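Local structure of racemase (Pseudovibrio sp. JE062, 3MKC) at residues S258-T268 against V281-C291. The protein belongs to the mandelate racemase/muconate lactonizing enzyme branch of the enolase superfamily, pairing an enolase-type N-terminal domain with a TIM-barrel-like domain. Residues are numbered along the deposited sequence; the frame is centred on the assembly and turned at random.
Sequences SRICGAEMSTT and VHLLQSDYNRC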
loop_
_atom_site.group_PDB
_atom_site.type_symbol
_atom_site.label_atom_id
_atom_site.label_comp_id
_atom_site.label_asym_id
_atom_site.label_seq_id
_atom_site.Cartn_x
_atom_site.Cartn_y
_atom_site.Cartn_z
ATOM N N SER A 258 1.636 -20.575 -10.835
ATOM C CA SER A 258 2.053 -19.199 -10.586
ATOM C C SER A 258 1.503 -18.736 -9.248
ATOM O O SER A 258 0.550 -19.323 -8.730
ATOM C CB SER A 258 1.490 -18.248 -11.659
ATOM O OG SER A 258 2.191 -18.333 -12.884
ATOM N N ARG A 259 2.109 -17.696 -8.683
ATOM C CA ARG A 259 1.572 -17.123 -7.455
ATOM C C ARG A 259 0.456 -16.221 -7.965
ATOM O O ARG A 259 0.657 -15.451 -8.908
ATOM C CB ARG A 259 2.594 -16.252 -6.723
ATOM C CG ARG A 259 3.615 -16.986 -5.867
ATOM C CD ARG A 259 4.180 -15.997 -4.843
ATOM N NE ARG A 259 5.213 -16.560 -3.986
ATOM C CZ ARG A 259 6.471 -16.762 -4.357
ATOM N NH1 ARG A 259 6.870 -16.449 -5.582
ATOM N NH2 ARG A 259 7.342 -17.259 -3.490
ATOM N N ILE A 260 -0.724 -16.327 -7.371
ATOM C CA ILE A 260 -1.850 -15.496 -7.784
ATOM C C ILE A 260 -2.111 -14.480 -6.685
ATOM O O ILE A 260 -2.232 -14.845 -5.521
ATOM C CB ILE A 260 -3.116 -16.355 -8.000
ATOM C CG1 ILE A 260 -2.818 -17.462 -9.013
ATOM C CG2 ILE A 260 -4.267 -15.492 -8.485
ATOM C CD1 ILE A 260 -2.358 -16.945 -10.364
ATOM N N CYS A 261 -2.161 -13.202 -7.051
ATOM C CA CYS A 261 -2.407 -12.146 -6.075
ATOM C C CYS A 261 -3.856 -11.708 -6.136
ATOM O O CYS A 261 -4.559 -11.978 -7.101
ATOM C CB CYS A 261 -1.565 -10.913 -6.381
ATOM S SG CYS A 261 0.180 -11.232 -6.643
ATOM N N GLY A 262 -4.278 -10.997 -5.100
ATOM C CA GLY A 262 -5.627 -10.472 -5.074
ATOM C C GLY A 262 -5.766 -9.424 -3.986
ATOM O O GLY A 262 -4.824 -9.177 -3.228
ATOM N N ALA A 263 -6.929 -8.776 -3.954
ATOM C CA ALA A 263 -7.267 -7.789 -2.925
ATOM C C ALA A 263 -6.683 -6.382 -3.032
ATOM O O ALA A 263 -6.811 -5.592 -2.106
ATOM C CB ALA A 263 -6.956 -8.369 -1.555
ATOM N N GLU A 264 -6.054 -6.067 -4.156
ATOM C CA GLU A 264 -5.479 -4.740 -4.343
ATOM C C GLU A 264 -6.453 -3.613 -4.004
ATOM O O GLU A 264 -6.073 -2.643 -3.360
ATOM C CB GLU A 264 -5.012 -4.557 -5.795
ATOM C CG GLU A 264 -4.842 -3.084 -6.182
ATOM C CD GLU A 264 -4.293 -2.879 -7.577
ATOM O OE1 GLU A 264 -4.847 -3.456 -8.536
ATOM O OE2 GLU A 264 -3.305 -2.124 -7.713
HETATM N N MSE A 265 -7.706 -3.738 -4.440
HETATM C CA MSE A 265 -8.691 -2.678 -4.208
HETATM C C MSE A 265 -9.655 -2.912 -3.051
HETATM O O MSE A 265 -10.568 -2.113 -2.815
HETATM C CB MSE A 265 -9.506 -2.443 -5.484
HETATM C CG MSE A 265 -8.665 -2.150 -6.726
HETATM SE SE MSE A 265 -9.728 -1.688 -8.258
HETATM C CE MSE A 265 -10.018 -3.429 -8.982
ATOM N N SER A 266 -9.449 -4.003 -2.328
ATOM C CA SER A 266 -10.321 -4.372 -1.209
ATOM C C SER A 266 -10.169 -3.501 0.035
ATOM O O SER A 266 -9.253 -2.684 0.130
ATOM C CB SER A 266 -10.028 -5.808 -0.803
ATOM O OG SER A 266 -8.734 -5.872 -0.224
ATOM N N THR A 267 -11.090 -3.682 0.983
ATOM C CA THR A 267 -11.034 -2.981 2.269
ATOM C C THR A 267 -11.512 -3.941 3.359
ATOM O O THR A 267 -12.414 -4.755 3.136
ATOM C CB THR A 267 -11.905 -1.696 2.308
ATOM O OG1 THR A 267 -13.295 -2.048 2.284
ATOM C CG2 THR A 267 -11.563 -0.782 1.131
ATOM N N THR A 268 -10.872 -3.832 4.521
ATOM C CA THR A 268 -11.113 -4.621 5.725
ATOM C C THR A 268 -10.605 -6.046 5.666
ATOM O O THR A 268 -10.353 -6.599 4.595
ATOM C CB THR A 268 -12.599 -4.688 6.128
ATOM O OG1 THR A 268 -13.287 -5.600 5.264
ATOM C CG2 THR A 268 -13.242 -3.299 6.052
ATOM N N VAL A 281 -6.000 -17.237 -3.039
ATOM C CA VAL A 281 -4.800 -16.538 -3.496
ATOM C C VAL A 281 -3.559 -16.751 -2.628
ATOM O O VAL A 281 -3.664 -17.040 -1.439
ATOM C CB VAL A 281 -5.068 -15.009 -3.671
ATOM C CG1 VAL A 281 -6.153 -14.809 -4.709
ATOM C CG2 VAL A 281 -5.466 -14.372 -2.352
ATOM N N HIS A 282 -2.386 -16.635 -3.247
ATOM C CA HIS A 282 -1.118 -16.818 -2.540
ATOM C C HIS A 282 -0.666 -15.550 -1.862
ATOM O O HIS A 282 0.151 -15.593 -0.953
ATOM C CB HIS A 282 0.035 -17.173 -3.491
ATOM C CG HIS A 282 -0.167 -18.415 -4.292
ATOM N ND1 HIS A 282 -1.016 -18.474 -5.376
ATOM C CD2 HIS A 282 0.443 -19.624 -4.226
ATOM C CE1 HIS A 282 -0.916 -19.661 -5.947
ATOM N NE2 HIS A 282 -0.035 -20.376 -5.269
ATOM N N LEU A 283 -1.181 -14.421 -2.324
ATOM C CA LEU A 283 -0.723 -13.147 -1.800
ATOM C C LEU A 283 -1.812 -12.082 -1.826
ATOM O O LEU A 283 -2.560 -11.976 -2.795
ATOM C CB LEU A 283 0.480 -12.717 -2.649
ATOM C CG LEU A 283 1.389 -11.555 -2.264
ATOM C CD1 LEU A 283 2.779 -11.793 -2.866
ATOM C CD2 LEU A 283 0.793 -10.246 -2.751
ATOM N N LEU A 284 -1.879 -11.297 -0.753
ATOM C CA LEU A 284 -2.856 -10.221 -0.620
ATOM C C LEU A 284 -2.171 -8.870 -0.784
ATOM O O LEU A 284 -1.069 -8.661 -0.279
ATOM C CB LEU A 284 -3.512 -10.273 0.757
ATOM C CG LEU A 284 -4.322 -11.536 1.060
ATOM C CD1 LEU A 284 -4.700 -11.527 2.530
ATOM C CD2 LEU A 284 -5.575 -11.583 0.181
ATOM N N GLN A 285 -2.847 -7.943 -1.456
ATOM C CA GLN A 285 -2.282 -6.625 -1.695
ATOM C C GLN A 285 -3.084 -5.470 -1.089
ATOM O O GLN A 285 -3.019 -4.337 -1.581
ATOM C CB GLN A 285 -2.104 -6.418 -3.201
ATOM C CG GLN A 285 -1.243 -7.511 -3.831
ATOM C CD GLN A 285 -1.082 -7.368 -5.333
ATOM O OE1 GLN A 285 -2.056 -7.207 -6.061
ATOM N NE2 GLN A 285 0.159 -7.441 -5.803
ATOM N N SER A 286 -3.832 -5.760 -0.024
ATOM C CA SER A 286 -4.623 -4.738 0.661
ATOM C C SER A 286 -3.743 -3.507 0.897
ATOM O O SER A 286 -2.623 -3.618 1.388
ATOM C CB SER A 286 -5.137 -5.290 1.985
ATOM O OG SER A 286 -5.819 -6.515 1.767
ATOM N N ASP A 287 -4.275 -2.336 0.564
ATOM C CA ASP A 287 -3.537 -1.067 0.657
ATOM C C ASP A 287 -3.586 -0.344 2.004
ATOM O O ASP A 287 -4.628 -0.269 2.641
ATOM C CB ASP A 287 -4.061 -0.133 -0.438
ATOM C CG ASP A 287 -3.157 1.059 -0.692
ATOM O OD1 ASP A 287 -2.630 1.644 0.271
ATOM O OD2 ASP A 287 -2.994 1.417 -1.875
ATOM N N TYR A 288 -2.443 0.207 2.411
ATOM C CA TYR A 288 -2.317 0.945 3.665
ATOM C C TYR A 288 -3.368 2.031 3.809
ATOM O O TYR A 288 -3.999 2.174 4.857
ATOM C CB TYR A 288 -0.953 1.641 3.749
ATOM C CG TYR A 288 0.242 0.748 3.568
ATOM C CD1 TYR A 288 0.822 0.095 4.655
ATOM C CD2 TYR A 288 0.800 0.552 2.305
ATOM C CE1 TYR A 288 1.927 -0.732 4.492
ATOM C CE2 TYR A 288 1.905 -0.273 2.131
ATOM C CZ TYR A 288 2.461 -0.915 3.228
ATOM O OH TYR A 288 3.534 -1.764 3.054
ATOM N N ASN A 289 -3.535 2.811 2.749
ATOM C CA ASN A 289 -4.456 3.934 2.781
ATOM C C ASN A 289 -5.859 3.637 2.274
ATOM O O ASN A 289 -6.625 4.560 1.976
ATOM C CB ASN A 289 -3.850 5.112 2.003
ATOM C CG ASN A 289 -3.408 4.723 0.604
ATOM O OD1 ASN A 289 -4.207 4.234 -0.196
ATOM N ND2 ASN A 289 -2.123 4.936 0.303
ATOM N N ARG A 290 -6.199 2.354 2.188
ATOM C CA ARG A 290 -7.519 1.955 1.722
ATOM C C ARG A 290 -8.230 0.979 2.654
ATOM O O ARG A 290 -9.380 1.193 3.042
ATOM C CB ARG A 290 -7.430 1.275 0.349
ATOM C CG ARG A 290 -7.050 2.158 -0.831
ATOM C CD ARG A 290 -6.848 1.289 -2.076
ATOM N NE ARG A 290 -8.079 0.629 -2.514
ATOM C CZ ARG A 290 -9.008 1.205 -3.273
ATOM N NH1 ARG A 290 -8.843 2.455 -3.688
ATOM N NH2 ARG A 290 -10.103 0.535 -3.616
ATOM N N CYS A 291 -7.526 -0.094 3.011
ATOM C CA CYS A 291 -8.114 -1.181 3.792
ATOM C C CYS A 291 -8.343 -1.070 5.281
ATOM O O CYS A 291 -8.947 -1.968 5.860
ATOM C CB CYS A 291 -7.322 -2.464 3.544
ATOM S SG CYS A 291 -5.801 -2.573 4.514
HETATM O O HOH W 1 -6.842 -1.946 -0.767
HETATM O O HOH W 2 -8.454 -5.873 2.719
#
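R290 reaches across to the turn at A263-S266, where its NH2 donates to M265 O at 2.8 Å with an N-H...O angle of 176°. The acceptor lies in the guanidinium plane, yet the donor is tilted 24° from the plane of the M265 carbonyl. A bend at chi3 (65°) carries the group there, and NH1 forms a salt bridge with D49, so both terminal nitrogens of the guanidinium have partners. One water bridges this region, donating to E264 O and S266 O while accepting from D287 N and, weakly, from R290 NE. A second water links S266 OG, T268 O and S286 OG; S266 OG itself donates to A263 O (2.7 Å), within the type I turn. Beyond the turn, T268 N donates to C291 O at 3.0 Å.

Upstream the pairing is that of parallel strands: G262 N donates to L283 O (3.0 Å), and Q285 N to G262 O (2.9 Å). The amide of Q285 lies against C261, its CD 3.7 Å from C261 CB. At the start, I260 O accepts from H282 N, and R259 CA makes a CH-pi contact over one face of the H282 ring, 3.8 Å from its centroid.

This is a beta-alpha-beta unit of the barrel-like domain, with helix 268-277 connecting the strands. A263, V281 and L284 touch W275 of that helix; C261, L283 and Q285 touch F236 of strand 236-238, and strand 310-311 pairs with 283-284 on its other side.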